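Local structure of separin (Saccharomyces cerevisiae, 5U1T) at residues Asn755-Val760 / Asp1084-Asn1089; Phe193-Leu198 / Ile237-Phe242; His53-Ile58 / Asn72-Gln77; Val563-Leu568 / Ser579-Leu584. The protein cleaves the Mcd1/Scc1 subunit of cohesin at the onset of anaphase as a caspase-like cysteine protease, and is held inactive by securin for most of the cell cycle. All coordinates share one frame; numbering follows the deposited sequence.

Contact 1: Asn755-Val760 / Asp1084-Asn1089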
loop_
_atom_site.group_PDB
_atom_site.type_symbol
_atom_site.label_atom_id
_atom_site.label_comp_id
_atom_site.label_asym_id
_atom_site.label_seq_id
_atom_site.Cartn_x
_atom_site.Cartn_y
_atom_site.Cartn_z
ATOM N N ASN A 755 17.637 16.384 -0.217
ATOM C CA ASN A 755 16.541 17.281 -0.626
ATOM C C ASN A 755 15.362 17.232 0.331
ATOM O O ASN A 755 14.293 16.714 -0.004
ATOM C CB ASN A 755 16.054 16.940 -2.027
ATOM C CG ASN A 755 17.019 17.370 -3.077
ATOM O OD1 ASN A 755 18.131 17.795 -2.766
ATOM N ND2 ASN A 755 16.613 17.271 -4.332
ATOM N N VAL A 756 15.566 17.789 1.512
ATOM C CA VAL A 756 14.630 17.637 2.600
ATOM C C VAL A 756 13.284 18.217 2.254
ATOM O O VAL A 756 12.270 17.563 2.462
ATOM C CB VAL A 756 15.163 18.287 3.875
ATOM C CG1 VAL A 756 14.105 18.284 4.960
ATOM C CG2 VAL A 756 16.396 17.544 4.334
ATOM N N ILE A 757 13.270 19.422 1.694
ATOM C CA ILE A 757 12.009 20.109 1.427
ATOM C C ILE A 757 11.121 19.342 0.458
ATOM O O ILE A 757 9.994 18.969 0.788
ATOM C CB ILE A 757 12.224 21.515 0.847
ATOM C CG1 ILE A 757 13.093 22.358 1.788
ATOM C CG2 ILE A 757 10.869 22.185 0.561
ATOM C CD1 ILE A 757 12.542 22.439 3.185
ATOM N N SER A 758 11.632 19.109 -0.741
ATOM C CA SER A 758 10.842 18.452 -1.760
ATOM C C SER A 758 10.480 17.016 -1.316
ATOM O O SER A 758 9.403 16.529 -1.629
ATOM C CB SER A 758 11.584 18.479 -3.105
ATOM O OG SER A 758 12.722 17.649 -3.074
ATOM N N ALA A 759 11.342 16.356 -0.547
ATOM C CA ALA A 759 10.963 15.053 0.016
ATOM C C ALA A 759 9.757 15.178 0.950
ATOM O O ALA A 759 8.892 14.314 0.971
ATOM C CB ALA A 759 12.123 14.422 0.753
ATOM N N VAL A 760 9.707 16.258 1.725
ATOM C CA VAL A 760 8.565 16.504 2.603
ATOM C C VAL A 760 7.313 16.706 1.762
ATOM O O VAL A 760 6.262 16.165 2.080
ATOM C CB VAL A 760 8.771 17.735 3.522
ATOM C CG1 VAL A 760 7.467 18.126 4.200
ATOM C CG2 VAL A 760 9.820 17.442 4.560
ATOM N N ASP A 1084 13.378 24.865 9.968
ATOM C CA ASP A 1084 12.148 25.249 10.635
ATOM C C ASP A 1084 11.489 26.403 9.905
ATOM O O ASP A 1084 10.299 26.346 9.604
ATOM C CB ASP A 1084 12.405 25.646 12.084
ATOM C CG ASP A 1084 11.125 25.901 12.840
ATOM O OD1 ASP A 1084 10.541 26.993 12.695
ATOM O OD2 ASP A 1084 10.675 25.001 13.570
ATOM N N LYS A 1085 12.267 27.448 9.623
ATOM C CA LYS A 1085 11.742 28.628 8.944
ATOM C C LYS A 1085 11.210 28.269 7.547
ATOM O O LYS A 1085 10.048 28.546 7.233
ATOM C CB LYS A 1085 12.818 29.715 8.862
ATOM C CG LYS A 1085 12.402 31.009 8.170
ATOM C CD LYS A 1085 11.502 31.888 9.017
ATOM C CE LYS A 1085 11.263 33.229 8.314
ATOM N NZ LYS A 1085 10.316 34.151 9.016
ATOM N N VAL A 1086 12.041 27.628 6.724
ATOM C CA VAL A 1086 11.661 27.304 5.347
ATOM C C VAL A 1086 10.416 26.414 5.259
ATOM O O VAL A 1086 9.463 26.741 4.546
ATOM C CB VAL A 1086 12.813 26.618 4.592
ATOM C CG1 VAL A 1086 12.317 26.054 3.273
ATOM C CG2 VAL A 1086 13.950 27.601 4.362
ATOM N N LEU A 1087 10.426 25.302 5.994
ATOM C CA LEU A 1087 9.312 24.363 5.998
ATOM C C LEU A 1087 8.004 24.997 6.465
ATOM O O LEU A 1087 6.921 24.471 6.190
ATOM C CB LEU A 1087 9.639 23.151 6.872
ATOM C CG LEU A 1087 10.427 22.035 6.177
ATOM C CD1 LEU A 1087 10.809 20.949 7.156
ATOM C CD2 LEU A 1087 9.636 21.431 5.019
ATOM N N ASN A 1088 8.077 26.161 7.070
ATOM C CA ASN A 1088 6.899 26.773 7.654
ATOM C C ASN A 1088 6.316 27.845 6.747
ATOM O O ASN A 1088 5.163 28.186 6.851
ATOM C CB ASN A 1088 7.244 27.369 9.007
ATOM C CG ASN A 1088 6.328 26.898 10.106
ATOM O OD1 ASN A 1088 5.176 27.265 10.152
ATOM N ND2 ASN A 1088 6.848 26.098 11.007
ATOM N N ASN A 1089 7.123 28.380 5.852
ATOM C CA ASN A 1089 6.641 29.356 4.892
ATOM C C ASN A 1089 6.320 28.696 3.545
ATOM O O ASN A 1089 6.086 29.379 2.543
ATOM C CB ASN A 1089 7.661 30.477 4.728
ATOM C CG ASN A 1089 7.779 31.354 5.981
ATOM O OD1 ASN A 1089 8.608 31.105 6.870
ATOM N ND2 ASN A 1089 6.956 32.393 6.048
#
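Just ahead of Val-1086 and Leu-1087, the two residues that meet Ile-757 across this contact, the carbonyl oxygen of Lys-1085 is gripped twice: it accepts from Asn-1088 N at 3.1 Å and from Asn-1089 N at 3.2 Å. Those bonds lie within one segment; between the two segments only hydrocarbon side chains meet. Ile-757 does most of the work on its side. Its CD1 reaches Val-1086 CG1 at 3.6 Å, the two side chains crossing nearly at a right angle, and sits equally near Leu-1087 CD2 at 3.6 Å, here with the chains sliding past each other in opposite directions. With CG anti to its carbonyl carbon (chi1 -85°), Leu-1087 carries CD2 on into the fork of Val-760, where it is 4.0 Å from both CG1 and CG2 of that valine. The axes of the two short helical segments approach to 10.9 Å and cross at -37°. Beyond them, Ile-802 of helix 782-805 packs on Val-760, which also touches an acidic side chain of the other protein in the assembly. Lys-1085 turns the opposite way, its NZ hydrogen-bonding Lys-1484 O and Leu-1519 O. Helix 1075-1088 is thus two-sided: an aliphatic seam, whose hold rests on shape and on exclusion of water, fastens it to helix 756-775, while directed polar bonds tie it to the C-terminal part of the chain, which holds the probable catalytic cysteine.

Contact 2: Phe193-Leu198 / Ile237-Phe242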
loop_
_atom_site.group_PDB
_atom_site.type_symbol
_atom_site.label_atom_id
_atom_site.label_comp_id
_atom_site.label_asym_id
_atom_site.label_seq_id
_atom_site.Cartn_x
_atom_site.Cartn_y
_atom_site.Cartn_z
ATOM N N PHE A 193 -41.366 -50.546 -45.180
ATOM C CA PHE A 193 -40.542 -51.366 -44.309
ATOM C C PHE A 193 -39.599 -52.256 -45.111
ATOM O O PHE A 193 -38.390 -52.270 -44.842
ATOM C CB PHE A 193 -41.418 -52.202 -43.387
ATOM C CG PHE A 193 -42.078 -51.399 -42.308
ATOM C CD1 PHE A 193 -43.305 -50.789 -42.529
ATOM C CD2 PHE A 193 -41.466 -51.228 -41.076
ATOM C CE1 PHE A 193 -43.912 -50.029 -41.530
ATOM C CE2 PHE A 193 -42.074 -50.473 -40.077
ATOM C CZ PHE A 193 -43.297 -49.877 -40.308
ATOM N N GLY A 194 -40.147 -52.985 -46.092
ATOM C CA GLY A 194 -39.342 -53.761 -47.023
ATOM C C GLY A 194 -38.141 -52.997 -47.567
ATOM O O GLY A 194 -37.003 -53.436 -47.429
ATOM N N LEU A 195 -38.398 -51.842 -48.170
ATOM C CA LEU A 195 -37.344 -50.988 -48.702
ATOM C C LEU A 195 -36.262 -50.687 -47.665
ATOM O O LEU A 195 -35.060 -50.781 -47.957
ATOM C CB LEU A 195 -37.940 -49.675 -49.223
ATOM C CG LEU A 195 -38.742 -49.706 -50.528
ATOM C CD1 LEU A 195 -39.660 -48.502 -50.632
ATOM C CD2 LEU A 195 -37.802 -49.739 -51.715
ATOM N N LYS A 196 -36.686 -50.318 -46.455
ATOM C CA LYS A 196 -35.752 -49.981 -45.386
ATOM C C LYS A 196 -34.925 -51.194 -44.955
ATOM O O LYS A 196 -33.718 -51.073 -44.723
ATOM C CB LYS A 196 -36.498 -49.407 -44.178
ATOM C CG LYS A 196 -35.581 -48.985 -43.021
ATOM C CD LYS A 196 -34.596 -47.927 -43.459
ATOM C CE LYS A 196 -35.289 -46.648 -43.882
ATOM N NZ LYS A 196 -34.321 -45.562 -44.226
ATOM N N PHE A 197 -35.586 -52.348 -44.844
ATOM C CA PHE A 197 -34.949 -53.589 -44.401
ATOM C C PHE A 197 -33.883 -54.076 -45.374
ATOM O O PHE A 197 -32.811 -54.531 -44.958
ATOM C CB PHE A 197 -35.997 -54.687 -44.195
ATOM C CG PHE A 197 -35.422 -56.080 -44.151
ATOM C CD1 PHE A 197 -34.855 -56.575 -42.988
ATOM C CD2 PHE A 197 -35.458 -56.900 -45.273
ATOM C CE1 PHE A 197 -34.326 -57.859 -42.949
ATOM C CE2 PHE A 197 -34.934 -58.175 -45.234
ATOM C CZ PHE A 197 -34.371 -58.657 -44.073
ATOM N N LEU A 198 -34.188 -54.002 -46.669
ATOM C CA LEU A 198 -33.203 -54.346 -47.695
ATOM C C LEU A 198 -32.027 -53.383 -47.598
ATOM O O LEU A 198 -30.867 -53.807 -47.590
ATOM C CB LEU A 198 -33.816 -54.314 -49.104
ATOM C CG LEU A 198 -34.912 -55.349 -49.376
ATOM C CD1 LEU A 198 -35.380 -55.317 -50.831
ATOM C CD2 LEU A 198 -34.444 -56.742 -48.987
ATOM N N ILE A 237 -46.712 -40.201 -48.544
ATOM C CA ILE A 237 -45.816 -39.060 -48.450
ATOM C C ILE A 237 -44.370 -39.462 -48.199
ATOM O O ILE A 237 -43.431 -38.849 -48.729
ATOM C CB ILE A 237 -46.229 -38.115 -47.329
ATOM C CG1 ILE A 237 -47.720 -37.814 -47.377
ATOM C CG2 ILE A 237 -45.492 -36.839 -47.502
ATOM C CD1 ILE A 237 -48.100 -36.794 -48.447
ATOM N N TYR A 238 -44.204 -40.501 -47.386
ATOM C CA TYR A 238 -42.882 -40.966 -46.990
ATOM C C TYR A 238 -42.105 -41.661 -48.106
ATOM O O TYR A 238 -40.897 -41.420 -48.242
ATOM C CB TYR A 238 -43.001 -41.905 -45.796
ATOM C CG TYR A 238 -43.500 -41.211 -44.558
ATOM C CD1 TYR A 238 -42.726 -40.231 -43.922
ATOM C CD2 TYR A 238 -44.741 -41.525 -44.020
ATOM C CE1 TYR A 238 -43.182 -39.588 -42.789
ATOM C CE2 TYR A 238 -45.203 -40.896 -42.891
ATOM C CZ TYR A 238 -44.421 -39.929 -42.278
ATOM O OH TYR A 238 -44.897 -39.308 -41.152
ATOM N N LEU A 239 -42.808 -42.495 -48.885
ATOM C CA LEU A 239 -42.235 -43.370 -49.923
ATOM C C LEU A 239 -40.983 -42.832 -50.592
ATOM O O LEU A 239 -39.992 -43.556 -50.726
ATOM C CB LEU A 239 -43.283 -43.671 -51.005
ATOM C CG LEU A 239 -43.040 -44.671 -52.165
ATOM C CD1 LEU A 239 -42.293 -44.062 -53.345
ATOM C CD2 LEU A 239 -42.342 -45.952 -51.711
ATOM N N ASN A 240 -41.026 -41.570 -51.011
ATOM C CA ASN A 240 -39.862 -40.960 -51.643
ATOM C C ASN A 240 -38.622 -41.076 -50.776
ATOM O O ASN A 240 -37.577 -41.528 -51.243
ATOM C CB ASN A 240 -40.120 -39.496 -51.969
ATOM C CG ASN A 240 -39.032 -38.902 -52.841
ATOM O OD1 ASN A 240 -38.959 -39.186 -54.038
ATOM N ND2 ASN A 240 -38.180 -38.069 -52.245
ATOM N N SER A 241 -38.749 -40.679 -49.512
ATOM C CA SER A 241 -37.637 -40.748 -48.569
ATOM C C SER A 241 -37.063 -42.166 -48.497
ATOM O O SER A 241 -35.855 -42.364 -48.665
ATOM C CB SER A 241 -38.086 -40.273 -47.181
ATOM O OG SER A 241 -36.985 -40.081 -46.299
ATOM N N PHE A 242 -37.939 -43.147 -48.286
ATOM C CA PHE A 242 -37.524 -44.537 -48.126
ATOM C C PHE A 242 -36.772 -45.099 -49.329
ATOM O O PHE A 242 -35.702 -45.698 -49.173
ATOM C CB PHE A 242 -38.734 -45.408 -47.847
ATOM C CG PHE A 242 -39.174 -45.375 -46.428
ATOM C CD1 PHE A 242 -40.064 -44.414 -45.988
ATOM C CD2 PHE A 242 -38.695 -46.305 -45.525
ATOM C CE1 PHE A 242 -40.475 -44.385 -44.672
ATOM C CE2 PHE A 242 -39.100 -46.275 -44.209
ATOM C CZ PHE A 242 -39.991 -45.316 -43.784
#
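Lys-196 and Phe-242, whose CA atoms are 6.3 Å apart, form the half of this contact where more atoms meet. The lysine leaves its helix with CG anti to the backbone N, and bends at chi2 and chi3 (60° and 63°) curve the chain. CB and CE are thereby both brought near the CD2-CE2 bond of the Phe-242 ring: CE lies 3.8 Å from CD2 and from CE2 of Phe-242, and Lys-196 CB is 4.0 Å from that CD2. The approach is oblique, and the two side chains cross at about a right angle. Beyond CE the ammonium group continues to a salt bridge with Asp-160 and a hydrogen bond to Gln-199 OE1. The leucine side, though buried too, has fewer touching atoms. There Leu-195 CD1 meets Leu-239 CD2 at 3.9 Å through one methyl each, and is only loosely set against Phe-242 CB, at 4.3 Å; the outer side of helix 236-250 carries partly exposed Asn-240, whose ND2 bonds Glu-336 O. Replacing Phe-242 by an alanine would probably open a gap beside the lysine methylenes and let the bent chain turn more freely, weakening its aim at Asp-160. The contact joins helices 190-203 and 236-250, whose segment axes are 10.0 Å apart and nearly parallel, at 15°, far from the probable active site. A buried lysine is thus accommodated by dividing its length: the methylenes pack beside an aromatic ring, while the charge is probably balanced by Asp-160, with Gln-199 as a further partner.

Contact 3: His53-Ile58 / Asn72-Gln77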
loop_
_atom_site.group_PDB
_atom_site.type_symbol
_atom_site.label_atom_id
_atom_site.label_comp_id
_atom_site.label_asym_id
_atom_site.label_seq_id
_atom_site.Cartn_x
_atom_site.Cartn_y
_atom_site.Cartn_z
ATOM N N HIS A 53 -37.585 -44.899 -6.697
ATOM C CA HIS A 53 -37.144 -44.002 -5.664
ATOM C C HIS A 53 -35.621 -43.994 -5.621
ATOM O O HIS A 53 -34.995 -42.931 -5.737
ATOM C CB HIS A 53 -37.720 -44.415 -4.323
ATOM C CG HIS A 53 -37.457 -43.421 -3.250
ATOM N ND1 HIS A 53 -38.283 -42.340 -3.025
ATOM C CD2 HIS A 53 -36.425 -43.302 -2.379
ATOM C CE1 HIS A 53 -37.785 -41.614 -2.040
ATOM N NE2 HIS A 53 -36.656 -42.171 -1.637
ATOM N N SER A 54 -35.028 -45.181 -5.473
ATOM C CA SER A 54 -33.581 -45.313 -5.508
ATOM C C SER A 54 -33.020 -44.749 -6.798
ATOM O O SER A 54 -32.015 -44.065 -6.779
ATOM C CB SER A 54 -33.171 -46.760 -5.350
ATOM O OG SER A 54 -33.751 -47.299 -4.182
ATOM N N LEU A 55 -33.678 -45.010 -7.915
ATOM C CA LEU A 55 -33.234 -44.462 -9.192
ATOM C C LEU A 55 -33.269 -42.928 -9.240
ATOM O O LEU A 55 -32.275 -42.282 -9.561
ATOM C CB LEU A 55 -34.083 -45.033 -10.328
ATOM C CG LEU A 55 -33.599 -46.381 -10.866
ATOM C CD1 LEU A 55 -34.572 -46.968 -11.908
ATOM C CD2 LEU A 55 -32.179 -46.195 -11.427
ATOM N N ASN A 56 -34.418 -42.343 -8.938
ATOM C CA ASN A 56 -34.524 -40.905 -8.965
ATOM C C ASN A 56 -33.603 -40.238 -7.941
ATOM O O ASN A 56 -33.103 -39.137 -8.156
ATOM C CB ASN A 56 -35.953 -40.474 -8.699
ATOM C CG ASN A 56 -36.079 -38.978 -8.635
ATOM O OD1 ASN A 56 -35.973 -38.382 -7.567
ATOM N ND2 ASN A 56 -36.258 -38.355 -9.791
ATOM N N SER A 57 -33.407 -40.907 -6.813
ATOM C CA SER A 57 -32.547 -40.399 -5.777
ATOM C C SER A 57 -31.106 -40.299 -6.303
ATOM O O SER A 57 -30.443 -39.280 -6.133
ATOM C CB SER A 57 -32.658 -41.296 -4.555
ATOM O OG SER A 57 -31.662 -40.993 -3.619
ATOM N N ILE A 58 -30.652 -41.338 -6.996
ATOM C CA ILE A 58 -29.299 -41.393 -7.545
ATOM C C ILE A 58 -29.113 -40.456 -8.749
ATOM O O ILE A 58 -28.107 -39.751 -8.832
ATOM C CB ILE A 58 -28.914 -42.838 -7.965
ATOM C CG1 ILE A 58 -28.997 -43.797 -6.773
ATOM C CG2 ILE A 58 -27.504 -42.869 -8.487
ATOM C CD1 ILE A 58 -29.207 -45.294 -7.160
ATOM N N ASN A 72 -23.961 -42.985 -16.458
ATOM C CA ASN A 72 -23.866 -44.064 -17.442
ATOM C C ASN A 72 -24.055 -45.428 -16.816
ATOM O O ASN A 72 -24.755 -46.306 -17.353
ATOM C CB ASN A 72 -22.506 -44.050 -18.141
ATOM C CG ASN A 72 -22.201 -42.735 -18.807
ATOM O OD1 ASN A 72 -22.311 -41.659 -18.199
ATOM N ND2 ASN A 72 -21.809 -42.807 -20.070
ATOM N N SER A 73 -23.391 -45.624 -15.686
ATOM C CA SER A 73 -23.386 -46.925 -15.067
ATOM C C SER A 73 -24.764 -47.186 -14.456
ATOM O O SER A 73 -25.211 -48.337 -14.398
ATOM C CB SER A 73 -22.269 -47.024 -14.035
ATOM O OG SER A 73 -22.741 -46.590 -12.785
ATOM N N THR A 74 -25.447 -46.111 -14.059
ATOM C CA THR A 74 -26.817 -46.175 -13.529
ATOM C C THR A 74 -27.863 -46.460 -14.618
ATOM O O THR A 74 -28.795 -47.242 -14.423
ATOM C CB THR A 74 -27.175 -44.851 -12.811
ATOM O OG1 THR A 74 -26.363 -44.721 -11.643
ATOM C CG2 THR A 74 -28.640 -44.800 -12.396
ATOM N N VAL A 75 -27.708 -45.799 -15.760
ATOM C CA VAL A 75 -28.546 -46.019 -16.925
ATOM C C VAL A 75 -28.463 -47.478 -17.383
ATOM O O VAL A 75 -29.460 -48.080 -17.795
ATOM C CB VAL A 75 -28.131 -45.054 -18.056
ATOM C CG1 VAL A 75 -28.510 -45.574 -19.427
ATOM C CG2 VAL A 75 -28.734 -43.681 -17.804
ATOM N N LYS A 76 -27.265 -48.046 -17.278
ATOM C CA LYS A 76 -27.018 -49.423 -17.663
ATOM C C LYS A 76 -27.847 -50.382 -16.816
ATOM O O LYS A 76 -28.463 -51.340 -17.335
ATOM C CB LYS A 76 -25.527 -49.744 -17.532
ATOM C CG LYS A 76 -25.062 -50.863 -18.433
ATOM C CD LYS A 76 -23.857 -51.563 -17.856
ATOM C CE LYS A 76 -23.730 -52.951 -18.462
ATOM N NZ LYS A 76 -22.306 -53.344 -18.485
ATOM N N GLN A 77 -27.876 -50.116 -15.516
ATOM C CA GLN A 77 -28.750 -50.862 -14.615
ATOM C C GLN A 77 -30.212 -50.670 -14.981
ATOM O O GLN A 77 -31.013 -51.619 -14.983
ATOM C CB GLN A 77 -28.514 -50.432 -13.172
ATOM C CG GLN A 77 -27.249 -51.012 -12.593
ATOM C CD GLN A 77 -26.834 -50.332 -11.328
ATOM O OE1 GLN A 77 -25.883 -50.763 -10.678
ATOM N NE2 GLN A 77 -27.528 -49.250 -10.960
#
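Thr-74 turns its methyl CG2 anti to the backbone N and its hydroxyl anti to the carbonyl carbon (chi1 -67°), which sends one branch to each of two partners, Leu-55 and Ile-58. Ile-58 answers with CG2, likewise anti to its backbone N (chi1 -59°). The methyl branch, Thr-74 CG2, lies 3.9 Å from Leu-55 CD2, and there the two side chains slide past one another in opposite directions. The other branch brings Thr-74 OG1 to 3.8 Å from Ile-58 CG2, a van der Waals approach to a methyl; the polar need of that hydroxyl is met inside its own helix, by a hydrogen bond with His-70 O, one turn back. Helices 48-64 and 69-87 follow one another with a very short connection and run in roughly opposite directions, so the contact lies within a helical hairpin near the start of the modelled chain. Leu-55 and Thr-74 also mark where the backbones come nearest, with CA atoms 7.9 Å apart, and a gap of that width is bridged here by small or branched groups. The hairpin is packed from several sides. Phe-100 of helix 91-103 covers Leu-55, Tyr-59 and Leu-62 of helix 48-64 add to the surface on Thr-74, and Val-75, directed away from residues 53-58, rests on Tyr-127 and Tyr-128 and also touches Tyr-59. Ile-58 stands at the more open margin, partly exposed, while Leu-55 and Thr-74 are buried.

Contact 4: Val563-Leu568 / Ser579-Leu584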
loop_
_atom_site.group_PDB
_atom_site.type_symbol
_atom_site.label_atom_id
_atom_site.label_comp_id
_atom_site.label_asym_id
_atom_site.label_seq_id
_atom_site.Cartn_x
_atom_site.Cartn_y
_atom_site.Cartn_z
ATOM N N VAL A 563 -7.712 -22.623 -0.804
ATOM C CA VAL A 563 -8.323 -21.331 -1.124
ATOM C C VAL A 563 -9.164 -20.889 0.051
ATOM O O VAL A 563 -9.241 -19.701 0.382
ATOM C CB VAL A 563 -9.201 -21.370 -2.388
ATOM C CG1 VAL A 563 -10.030 -20.066 -2.542
ATOM C CG2 VAL A 563 -8.352 -21.609 -3.605
ATOM N N TYR A 564 -9.779 -21.862 0.701
ATOM C CA TYR A 564 -10.626 -21.569 1.837
ATOM C C TYR A 564 -9.749 -21.089 3.005
ATOM O O TYR A 564 -10.059 -20.086 3.642
ATOM C CB TYR A 564 -11.474 -22.798 2.212
ATOM C CG TYR A 564 -12.394 -22.561 3.380
ATOM C CD1 TYR A 564 -13.644 -21.986 3.207
ATOM C CD2 TYR A 564 -12.000 -22.893 4.666
ATOM C CE1 TYR A 564 -14.480 -21.757 4.293
ATOM C CE2 TYR A 564 -12.814 -22.673 5.749
ATOM C CZ TYR A 564 -14.050 -22.101 5.568
ATOM O OH TYR A 564 -14.846 -21.893 6.684
ATOM N N LEU A 565 -8.641 -21.778 3.267
ATOM C CA LEU A 565 -7.789 -21.425 4.401
ATOM C C LEU A 565 -7.108 -20.052 4.203
ATOM O O LEU A 565 -7.075 -19.230 5.121
ATOM C CB LEU A 565 -6.751 -22.519 4.639
ATOM C CG LEU A 565 -7.335 -23.841 5.124
ATOM C CD1 LEU A 565 -6.257 -24.878 5.223
ATOM C CD2 LEU A 565 -8.003 -23.667 6.445
ATOM N N LEU A 566 -6.589 -19.803 3.006
ATOM C CA LEU A 566 -6.079 -18.491 2.674
ATOM C C LEU A 566 -7.074 -17.391 3.026
ATOM O O LEU A 566 -6.763 -16.460 3.778
ATOM C CB LEU A 566 -5.744 -18.416 1.198
ATOM C CG LEU A 566 -5.250 -17.025 0.829
ATOM C CD1 LEU A 566 -3.809 -16.900 1.269
ATOM C CD2 LEU A 566 -5.425 -16.730 -0.653
ATOM N N ASN A 567 -8.282 -17.515 2.487
ATOM C CA ASN A 567 -9.296 -16.488 2.664
ATOM C C ASN A 567 -9.829 -16.450 4.084
ATOM O O ASN A 567 -10.189 -15.387 4.572
ATOM C CB ASN A 567 -10.424 -16.677 1.658
ATOM C CG ASN A 567 -10.054 -16.183 0.276
ATOM O OD1 ASN A 567 -9.461 -16.918 -0.520
ATOM N ND2 ASN A 567 -10.396 -14.932 -0.020
ATOM N N LEU A 568 -9.846 -17.593 4.758
ATOM C CA LEU A 568 -10.178 -17.630 6.186
ATOM C C LEU A 568 -9.174 -16.811 7.026
ATOM O O LEU A 568 -9.574 -15.924 7.797
ATOM C CB LEU A 568 -10.233 -19.079 6.688
ATOM C CG LEU A 568 -10.426 -19.259 8.204
ATOM C CD1 LEU A 568 -11.775 -18.759 8.672
ATOM C CD2 LEU A 568 -10.253 -20.703 8.628
ATOM N N SER A 579 1.977 -20.285 5.463
ATOM C CA SER A 579 3.126 -21.075 5.078
ATOM C C SER A 579 2.743 -22.537 4.724
ATOM O O SER A 579 3.150 -23.069 3.680
ATOM C CB SER A 579 4.150 -21.020 6.201
ATOM O OG SER A 579 5.249 -21.828 5.876
ATOM N N LYS A 580 1.959 -23.170 5.593
ATOM C CA LYS A 580 1.391 -24.505 5.342
ATOM C C LYS A 580 0.787 -24.616 3.940
ATOM O O LYS A 580 1.159 -25.503 3.178
ATOM C CB LYS A 580 0.317 -24.840 6.390
ATOM C CG LYS A 580 0.469 -26.200 7.055
ATOM C CD LYS A 580 -0.837 -27.037 6.970
ATOM C CE LYS A 580 -0.578 -28.501 7.427
ATOM N NZ LYS A 580 -1.777 -29.437 7.350
ATOM N N ILE A 581 -0.115 -23.696 3.593
ATOM C CA ILE A 581 -0.829 -23.798 2.328
ATOM C C ILE A 581 -0.031 -23.319 1.111
ATOM O O ILE A 581 -0.287 -23.775 0.007
ATOM C CB ILE A 581 -2.197 -23.042 2.375
ATOM C CG1 ILE A 581 -2.020 -21.535 2.392
ATOM C CG2 ILE A 581 -3.020 -23.486 3.575
ATOM C CD1 ILE A 581 -3.302 -20.792 2.597
ATOM N N THR A 582 0.943 -22.437 1.281
ATOM C CA THR A 582 1.796 -22.078 0.150
ATOM C C THR A 582 2.649 -23.280 -0.235
ATOM O O THR A 582 2.933 -23.512 -1.408
ATOM C CB THR A 582 2.723 -20.878 0.452
ATOM O OG1 THR A 582 1.962 -19.812 1.029
ATOM C CG2 THR A 582 3.385 -20.380 -0.821
ATOM N N LYS A 583 3.051 -24.061 0.755
ATOM C CA LYS A 583 3.863 -25.224 0.465
ATOM C C LYS A 583 3.018 -26.306 -0.147
ATOM O O LYS A 583 3.429 -26.946 -1.119
ATOM C CB LYS A 583 4.552 -25.724 1.723
ATOM C CG LYS A 583 5.987 -25.265 1.785
ATOM C CD LYS A 583 6.442 -24.986 3.194
ATOM C CE LYS A 583 7.790 -24.238 3.167
ATOM N NZ LYS A 583 8.821 -24.895 2.253
ATOM N N LEU A 584 1.830 -26.500 0.421
ATOM C CA LEU A 584 0.865 -27.454 -0.110
ATOM C C LEU A 584 0.572 -27.195 -1.572
ATOM O O LEU A 584 0.598 -28.117 -2.390
ATOM C CB LEU A 584 -0.430 -27.407 0.689
ATOM C CG LEU A 584 -0.402 -28.437 1.803
ATOM C CD1 LEU A 584 -1.491 -28.174 2.799
ATOM C CD2 LEU A 584 -0.541 -29.793 1.169
#
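Ile-581 is the wedge of this contact, driven between the neighbouring residues Leu-565 and Leu-566, and it buries more surface here than the two leucines together. Its CG1 takes the crowded position between the backbone N and the carbonyl carbon (chi1 71°). From there the two ends of the side chain part: CG2 goes to Leu-565 and CD1 to Leu-566. The CG2 methyl of Ile-581 lies 3.9 Å from Leu-565 CD1 and 4.0 Å from CB of the same leucine, so it is met by the root as well as the tip of that side chain. The two side chains cross obliquely. On the other branch, Ile-581 CD1 reaches the backbone, lying 3.5 Å from Leu-566 N, with Leu-566 CB 3.7 Å away and the side chains at about a right angle. Leu-566 CD1 is also near, at 4.1 Å. Leu-566 is buried, and Phe-607 of helix 602-617 packs on it; Leu-565 keeps some exposure. An alanine in place of Ile-581 would remove both branches and would probably leave a gap between the helices, with Leu-565 CD1 and the backbone at Leu-566 without their hydrocarbon partner. Thr-582 hydrogen-bonds within its own helix, through OG1 to Leu-578 O, and its side chain touches Leu-615 and Leu-627. Helices 557-572 and 578-590 are consecutive, joined by a short link and running in roughly opposite directions: a helical hairpin within separase's long helical domain, to which Ile-581 contributes the packing between these segments.

All four contacts join helix to helix in the largely helical part of separin, and none touches another: the nearest centres, of contacts 2 and 3, are about 37 Å apart. Contacts 3 and 4 hold consecutive helices in hairpins, contact 2 joins helices with more chain between them, and contact 1 brings together helices over 320 residues apart. Contact 4 lies about 22 Å from the centre of the chain and contact 2 about 78 Å, yet it is in contact 2 that every touching residue is buried. The side chains that meet in contacts 1 and 4 are all aliphatic; contact 2 packs lysine methylenes beside an aromatic ring, and contact 3 mixes a threonine hydroxyl among methyls.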